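Local coordinates for hydrogenase maturation factor (Thermoanaerobacter tengcongensis, PDB 3VTI) that probably transfers the carbamoyl group of carbamoyl phosphate, with ATP, to the C-terminal cysteine of HypE during [NiFe] hydrogenase maturation, at the interface of chains A and B. Numbering follows the deposited sequence. Chains: chain A, Hydrogenase maturation factor; chain B, Hydrogenase maturation factor.

The interface of chains A and B. Residues chain A 574, 576-577, 580; chain B 168-170, 239.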
loop_
_atom_site.group_PDB
_atom_site.type_symbol
_atom_site.label_atom_id
_atom_site.label_comp_id
_atom_site.label_asym_id
_atom_site.label_seq_id
_atom_site.Cartn_x
_atom_site.Cartn_y
_atom_site.Cartn_z
ATOM N N ASP A 574 -15.529 -36.606 -9.692
ATOM C CA ASP A 574 -15.643 -36.351 -8.258
ATOM C C ASP A 574 -16.124 -34.920 -8.034
ATOM O O ASP A 574 -15.613 -33.975 -8.640
ATOM C CB ASP A 574 -14.310 -36.640 -7.546
ATOM C CG ASP A 574 -14.257 -36.073 -6.143
ATOM O OD1 ASP A 574 -13.825 -34.912 -5.994
ATOM O OD2 ASP A 574 -14.633 -36.790 -5.187
ATOM N N ARG A 576 -16.085 -32.750 -5.533
ATOM C CA ARG A 576 -15.156 -31.786 -4.971
ATOM C C ARG A 576 -14.212 -31.287 -6.047
ATOM O O ARG A 576 -13.995 -30.084 -6.171
ATOM C CB ARG A 576 -14.366 -32.390 -3.805
ATOM C CG ARG A 576 -13.517 -31.369 -3.040
ATOM C CD ARG A 576 -14.368 -30.213 -2.474
ATOM N NE ARG A 576 -15.032 -30.563 -1.219
ATOM C CZ ARG A 576 -15.948 -29.807 -0.612
ATOM N NH1 ARG A 576 -16.325 -28.650 -1.153
ATOM N NH2 ARG A 576 -16.497 -30.209 0.533
ATOM N N GLU A 577 -13.671 -32.221 -6.830
ATOM C CA GLU A 577 -12.751 -31.894 -7.908
ATOM C C GLU A 577 -13.424 -31.005 -8.948
ATOM O O GLU A 577 -12.852 -29.997 -9.366
ATOM C CB GLU A 577 -12.186 -33.159 -8.561
ATOM C CG GLU A 577 -11.012 -32.873 -9.512
ATOM C CD GLU A 577 -10.489 -34.099 -10.225
ATOM O OE1 GLU A 577 -10.997 -35.211 -9.980
ATOM O OE2 GLU A 577 -9.558 -33.950 -11.043
ATOM N N ILE A 580 -13.814 -27.424 -7.817
ATOM C CA ILE A 580 -12.538 -26.743 -7.788
ATOM C C ILE A 580 -12.034 -26.489 -9.207
ATOM O O ILE A 580 -11.473 -25.427 -9.485
ATOM C CB ILE A 580 -11.528 -27.535 -6.926
ATOM C CG1 ILE A 580 -11.871 -27.362 -5.441
ATOM C CG2 ILE A 580 -10.098 -27.092 -7.180
ATOM C CD1 ILE A 580 -11.541 -28.576 -4.595
ATOM N N GLN B 168 -13.209 -23.836 -1.456
ATOM C CA GLN B 168 -13.477 -24.795 -0.388
ATOM C C GLN B 168 -12.735 -26.099 -0.662
ATOM O O GLN B 168 -12.766 -26.618 -1.780
ATOM C CB GLN B 168 -14.990 -25.036 -0.246
ATOM C CG GLN B 168 -15.391 -26.036 0.849
ATOM C CD GLN B 168 -15.028 -25.570 2.253
ATOM O OE1 GLN B 168 -15.704 -24.714 2.830
ATOM N NE2 GLN B 168 -13.969 -26.148 2.815
ATOM N N PHE B 169 -12.046 -26.610 0.355
ATOM C CA PHE B 169 -11.374 -27.906 0.253
ATOM C C PHE B 169 -11.914 -28.884 1.288
ATOM O O PHE B 169 -12.554 -28.481 2.263
ATOM C CB PHE B 169 -9.859 -27.755 0.396
ATOM C CG PHE B 169 -9.220 -26.973 -0.715
ATOM C CD1 PHE B 169 -9.362 -27.374 -2.040
ATOM C CD2 PHE B 169 -8.461 -25.842 -0.436
ATOM C CE1 PHE B 169 -8.764 -26.647 -3.070
ATOM C CE2 PHE B 169 -7.858 -25.115 -1.460
ATOM C CZ PHE B 169 -8.011 -25.515 -2.776
ATOM N N ASP B 170 -11.649 -30.169 1.064
ATOM C CA ASP B 170 -12.064 -31.227 1.981
ATOM C C ASP B 170 -11.456 -31.024 3.373
ATOM O O ASP B 170 -12.086 -31.340 4.384
ATOM C CB ASP B 170 -11.692 -32.601 1.409
ATOM C CG ASP B 170 -12.407 -32.905 0.089
ATOM O OD1 ASP B 170 -11.757 -33.442 -0.843
ATOM O OD2 ASP B 170 -13.621 -32.603 -0.012
ATOM N N PHE B 239 -5.655 -31.010 -7.479
ATOM C CA PHE B 239 -6.957 -30.706 -8.042
ATOM C C PHE B 239 -6.897 -29.574 -9.045
ATOM O O PHE B 239 -7.730 -29.501 -9.934
ATOM C CB PHE B 239 -7.948 -30.356 -6.940
ATOM C CG PHE B 239 -8.557 -31.551 -6.274
ATOM C CD1 PHE B 239 -8.517 -32.801 -6.883
ATOM C CD2 PHE B 239 -9.195 -31.418 -5.044
ATOM C CE1 PHE B 239 -9.087 -33.905 -6.275
ATOM C CE2 PHE B 239 -9.775 -32.512 -4.424
ATOM C CZ PHE B 239 -9.723 -33.763 -5.041
#
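Helix 575-586 of chain A, HypF, lays its first turns against two elements of chain B, HypE: the loop carrying B:Gln168 to B:Asp170 and the end of helix 231-240, from which B:Phe239 projects. A salt bridge made tip to tip carries the charged part of the contact. A:Arg576 sets CG anti to the backbone N (chi1 -172°), then bends at chi2 and chi3, which brings the guanidinium NE to 2.8 Å from the carboxylate OD2 of B:Asp170. This oxygen lies at the guanidinium edge, in its plane, yet the donor reaches it from above the carboxylate plane, and the two planes stand 64° apart. The hydrogen bond is fairly straight, 154° at the hydrogen. Farther along the arginine, NH1 passes 3.4 Å from CG of B:Gln168, whose own amide NE2 donates to the carbonyl O of B:Phe169 and probably steadies the loop. An alanine in place of A:Arg576 would remove the guanidinium and the CG and CD methylenes lying against B:Asp170, and would probably leave that carboxylate without its cross-chain counter-charge.

Apolar contacts flank the bridge. CD1 of A:Ile580 touches the rims of two aromatic rings that lie in directions roughly at right angles from it, 3.6 Å from CD1 of B:Phe169 and 3.7 Å from CD2 of B:Phe239. A:Glu577 contributes its aliphatic stem: CB sits over one face of the B:Phe239 ring, offset toward the rim, and CG comes to 3.6 Å from CD1 of that ring. Beside the far end of this ring, OD1 of A:Asp574 accepts from the backbone N of A:Glu577 at 2.8 Å through its anti lone pair, capping the helix start and helping to place its first turn. Altogether 346 Å² is hidden in this mixed charged and aromatic patch. The centre of the contact lies about 69 Å from A:Arg26, the predicted acylphosphatase active-site arginine; judged from its cross-chain contacts, the patch helps hold HypF and HypE together and probably serves docking.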